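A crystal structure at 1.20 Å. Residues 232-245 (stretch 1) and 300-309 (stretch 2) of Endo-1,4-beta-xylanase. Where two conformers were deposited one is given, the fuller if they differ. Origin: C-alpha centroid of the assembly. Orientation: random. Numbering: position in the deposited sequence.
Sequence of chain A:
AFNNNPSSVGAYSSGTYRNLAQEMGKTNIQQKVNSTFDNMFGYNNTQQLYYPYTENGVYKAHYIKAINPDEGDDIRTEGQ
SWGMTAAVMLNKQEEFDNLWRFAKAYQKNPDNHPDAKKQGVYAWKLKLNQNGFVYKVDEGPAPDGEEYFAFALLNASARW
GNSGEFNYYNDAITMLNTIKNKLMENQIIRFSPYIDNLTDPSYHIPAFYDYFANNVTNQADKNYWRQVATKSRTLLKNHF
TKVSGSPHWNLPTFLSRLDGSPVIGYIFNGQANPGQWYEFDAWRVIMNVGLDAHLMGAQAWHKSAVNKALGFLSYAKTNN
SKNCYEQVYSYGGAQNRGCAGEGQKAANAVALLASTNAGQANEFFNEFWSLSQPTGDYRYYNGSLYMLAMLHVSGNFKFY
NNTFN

Stretch 1, residues 232-245: SRTLLKNHFTKVSG
Stretch 2 (300-309) AWHKSAVNKA

The ammonium group of Lys237 lies over the indole face of Trp301, its NZ only 2.9 Å from Trp301 NE1, yet the two nitrogens are not hydrogen-bonded, because both are donors. The lysine chain lies against the ring: Lys237 CG stands 3.5 Å from the centroid of the five-membered ring of Trp301, 17° off its normal, a CH-pi contact, while NZ lies over the same face, displaced toward the NE1 side. NZ also gives a weak hydrogen bond to Arg233 O at 3.2 Å, one turn back in its own helix. The side chain takes this folded course with chi1 m, chi2 t, chi3 near -106°, between wells, and chi4 m. A long, flexible, charged chain suits this partly exposed place, since its methylenes can cover an aromatic face.

The frame is a pair of helices, one carrying the first stretch from Ser232 through Lys242, the other 300-309, both with regular i to i+4 backbone hydrogen bonds. The first begins earlier in the chain and the second continues beyond Ala309. Their N-to-C directions differ by 41°, so they run broadly the same way, and their axes approach to 10.3 Å. The register pairs Lys237 with Trp301 (CA to CA 6.3 Å), Phe240 with Ala305 (CA to CA 6.1 Å) and Ser244 with Lys308 (CA to CA 8.0 Å). Together the stretches bury 420 Å².

Trp301 makes the largest contribution. Its CB points toward the first helix, and chi1 p (74°) with chi2 -93° sets the long axis of the indole across that helix, with its six-membered ring reaching Arg233 and Leu236. Arg233 CB lies 4.0 Å from Trp301 CZ2, and Leu236 CB meets Trp301 CZ3 at 3.8 Å, obliquely. Leu236 (m, t) supplies apolar bulk, whereas the guanidinium of Arg233 is hydrogen-bonded elsewhere in the structure.

One turn further on, the close approach rests on a small residue against a flat one. Phe240, chi1 m (-81°) and chi2 -75°, offers a ring face to Ala305: the methyl CB sits 3.5 Å from the ring centroid, 8° off the normal, and 3.6 Å from Phe240 CG. Both CB atoms point toward the opposing helix, and the alanine's single methyl fills the short gap over the ring.

Past the helix, Ser244 takes an extended conformation (phi -70°, psi 140°), with chi1 t. Lys308, curled through m, t, p, p, donates a weak hydrogen bond from NZ to Ser244 OG at 3.1 Å, a polar closure where both residues are partly exposed. Gly245 follows with phi 62° and psi -159°, a positive phi that favours glycine.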

# COMPACT_ATOMS: atom_id res chain seq x y z
N SER A 232 4.51 8.67 12.91
CA SER A 232 4.40 7.42 12.20
C SER A 232 5.73 6.65 12.26
O SER A 232 5.75 5.43 12.49
CB SER A 232 3.96 7.67 10.78
OG SER A 232 3.83 6.45 10.07
N ARG A 233 6.82 7.36 12.06
CA ARG A 233 8.13 6.73 12.22
C ARG A 233 8.29 6.22 13.66
O ARG A 233 8.85 5.14 13.87
CB ARG A 233 9.26 7.64 11.79
CG ARG A 233 9.20 8.01 10.32
CD ARG A 233 10.45 8.64 9.77
NE ARG A 233 10.30 8.93 8.38
CZ ARG A 233 9.78 10.04 7.88
NH1 ARG A 233 9.56 11.12 8.63
NH2 ARG A 233 9.51 10.10 6.60
N THR A 234 7.83 6.99 14.65
CA THR A 234 7.92 6.55 16.02
C THR A 234 7.10 5.29 16.25
O THR A 234 7.55 4.35 16.91
CB THR A 234 7.55 7.68 16.96
OG1 THR A 234 8.48 8.72 16.80
CG2 THR A 234 7.54 7.18 18.45
N LEU A 235 5.89 5.26 15.71
CA LEU A 235 5.04 4.08 15.85
C LEU A 235 5.73 2.86 15.24
O LEU A 235 5.76 1.79 15.86
CB LEU A 235 3.66 4.36 15.20
CG LEU A 235 2.62 3.24 15.18
CD1 LEU A 235 2.85 2.19 14.15
CD2 LEU A 235 2.41 2.63 16.52
N LEU A 236 6.24 3.01 14.03
CA LEU A 236 6.91 1.89 13.39
C LEU A 236 8.15 1.46 14.14
O LEU A 236 8.39 0.27 14.32
CB LEU A 236 7.22 2.19 11.92
CG LEU A 236 5.99 2.23 10.99
CD1 LEU A 236 6.42 2.68 9.62
CD2 LEU A 236 5.28 0.86 10.96
N LYS A 237 8.96 2.41 14.57
CA LYS A 237 10.13 2.06 15.38
C LYS A 237 9.74 1.31 16.61
O LYS A 237 10.36 0.31 16.97
CB LYS A 237 10.88 3.36 15.80
CG LYS A 237 11.59 4.06 14.79
CD LYS A 237 12.37 5.32 15.36
CE LYS A 237 11.65 6.58 14.95
NZ LYS A 237 11.60 6.69 13.44
N ASN A 238 8.73 1.79 17.30
CA ASN A 238 8.25 1.13 18.51
C ASN A 238 7.73 -0.26 18.21
O ASN A 238 7.97 -1.20 18.97
CB ASN A 238 7.19 1.99 19.20
CG ASN A 238 7.74 3.23 19.87
OD1 ASN A 238 8.96 3.33 20.11
ND2 ASN A 238 6.84 4.17 20.21
N HIS A 239 6.95 -0.39 17.14
CA HIS A 239 6.42 -1.70 16.76
C HIS A 239 7.55 -2.67 16.47
O HIS A 239 7.52 -3.81 16.94
CB HIS A 239 5.52 -1.52 15.53
CG HIS A 239 4.75 -2.76 15.17
ND1 HIS A 239 3.82 -3.33 16.00
CD2 HIS A 239 4.80 -3.53 14.06
CE1 HIS A 239 3.32 -4.41 15.36
NE2 HIS A 239 3.90 -4.57 14.19
N PHE A 240 8.54 -2.24 15.72
CA PHE A 240 9.67 -3.10 15.43
C PHE A 240 10.46 -3.48 16.66
O PHE A 240 10.98 -4.58 16.74
CB PHE A 240 10.51 -2.56 14.26
CG PHE A 240 9.91 -2.91 12.93
CD1 PHE A 240 10.01 -4.20 12.46
CD2 PHE A 240 9.21 -1.96 12.15
CE1 PHE A 240 9.45 -4.56 11.25
CE2 PHE A 240 8.66 -2.32 10.95
CZ PHE A 240 8.76 -3.63 10.52
N THR A 241 10.58 -2.59 17.62
CA THR A 241 11.20 -2.94 18.90
C THR A 241 10.38 -4.01 19.59
O THR A 241 10.94 -4.98 20.11
CB THR A 241 11.33 -1.69 19.77
OG1 THR A 241 12.19 -0.72 19.14
CG2 THR A 241 11.90 -2.01 21.17
N LYS A 242 9.09 -3.86 19.62
CA LYS A 242 8.21 -4.78 20.32
C LYS A 242 8.14 -6.13 19.66
O LYS A 242 7.96 -7.12 20.37
CB LYS A 242 6.81 -4.19 20.51
CG LYS A 242 6.78 -2.95 21.39
CD LYS A 242 6.46 -3.17 22.64
CE LYS A 242 5.99 -1.83 23.38
NZ LYS A 242 5.26 -2.48 24.54
N VAL A 243 8.31 -6.21 18.33
CA VAL A 243 8.29 -7.52 17.68
C VAL A 243 9.66 -8.18 17.57
O VAL A 243 9.76 -9.30 17.10
CB VAL A 243 7.58 -7.52 16.31
CG1 VAL A 243 6.16 -7.07 16.45
CG2 VAL A 243 8.33 -6.72 15.25
N SER A 244 10.70 -7.47 18.03
CA SER A 244 12.04 -8.10 17.96
C SER A 244 12.18 -9.23 18.94
O SER A 244 11.73 -9.18 20.06
CB SER A 244 13.09 -7.01 18.26
OG SER A 244 14.39 -7.56 18.23
N GLY A 245 12.84 -10.28 18.48
CA GLY A 245 13.11 -11.45 19.34
C GLY A 245 11.84 -12.10 19.81
O GLY A 245 10.73 -11.95 19.25
N ALA A 300 18.93 3.97 11.05
CA ALA A 300 19.23 2.69 11.65
C ALA A 300 17.96 1.84 11.83
O ALA A 300 18.02 0.62 11.64
CB ALA A 300 19.96 2.88 13.01
N TRP A 301 16.85 2.46 12.24
CA TRP A 301 15.67 1.63 12.49
C TRP A 301 15.14 0.99 11.21
O TRP A 301 14.64 -0.14 11.26
CB TRP A 301 14.57 2.40 13.21
CG TRP A 301 13.80 3.42 12.37
CD1 TRP A 301 14.04 4.74 12.23
CD2 TRP A 301 12.61 3.13 11.61
NE1 TRP A 301 13.09 5.30 11.39
CE2 TRP A 301 12.22 4.34 10.98
CE3 TRP A 301 11.87 1.99 11.41
CZ2 TRP A 301 11.08 4.42 10.17
CZ3 TRP A 301 10.76 2.09 10.55
CH2 TRP A 301 10.39 3.26 9.97
N HIS A 302 15.22 1.67 10.06
CA HIS A 302 14.74 1.06 8.83
C HIS A 302 15.52 -0.20 8.52
O HIS A 302 14.97 -1.23 8.14
CB HIS A 302 14.90 1.97 7.60
CG HIS A 302 14.18 3.28 7.66
ND1 HIS A 302 14.72 4.39 8.27
CD2 HIS A 302 13.01 3.66 7.09
CE1 HIS A 302 13.88 5.39 8.05
NE2 HIS A 302 12.82 4.98 7.36
N LYS A 303 16.83 -0.08 8.65
CA LYS A 303 17.75 -1.17 8.30
C LYS A 303 17.54 -2.34 9.21
O LYS A 303 17.51 -3.49 8.77
CB LYS A 303 19.19 -0.64 8.36
CG LYS A 303 19.48 0.47 7.39
CD LYS A 303 20.87 1.15 7.74
CE LYS A 303 21.14 2.30 7.07
NZ LYS A 303 22.53 2.82 7.49
N SER A 304 17.45 -2.10 10.51
CA SER A 304 17.24 -3.18 11.46
C SER A 304 15.90 -3.87 11.20
O SER A 304 15.78 -5.08 11.24
CB SER A 304 17.32 -2.61 12.90
OG SER A 304 17.06 -3.59 13.85
N ALA A 305 14.85 -3.08 10.99
CA ALA A 305 13.51 -3.64 10.76
C ALA A 305 13.53 -4.61 9.59
O ALA A 305 13.06 -5.75 9.70
CB ALA A 305 12.51 -2.52 10.49
N VAL A 306 14.08 -4.14 8.47
CA VAL A 306 14.07 -5.01 7.29
C VAL A 306 15.06 -6.16 7.40
O VAL A 306 14.72 -7.30 7.04
CB VAL A 306 14.16 -4.25 5.96
CG1 VAL A 306 13.06 -3.14 5.94
CG2 VAL A 306 15.49 -3.71 5.67
N ASN A 307 16.26 -5.90 7.86
CA ASN A 307 17.24 -6.96 7.94
C ASN A 307 16.73 -8.09 8.84
O ASN A 307 16.89 -9.27 8.51
CB ASN A 307 18.58 -6.44 8.48
CG ASN A 307 19.37 -5.62 7.50
OD1 ASN A 307 19.23 -5.71 6.27
ND2 ASN A 307 20.30 -4.80 8.05
N LYS A 308 16.11 -7.76 9.97
CA LYS A 308 15.65 -8.78 10.89
C LYS A 308 14.41 -9.50 10.32
O LYS A 308 14.25 -10.72 10.55
CB LYS A 308 15.39 -8.22 12.28
CG LYS A 308 16.65 -7.77 12.98
CD LYS A 308 16.33 -6.86 14.20
CE LYS A 308 15.47 -7.36 15.30
NZ LYS A 308 16.24 -8.53 15.93
N ALA A 309 13.50 -8.78 9.67
CA ALA A 309 12.29 -9.43 9.12
C ALA A 309 12.67 -10.39 8.01
O ALA A 309 12.20 -11.52 7.96
CB ALA A 309 11.33 -8.37 8.65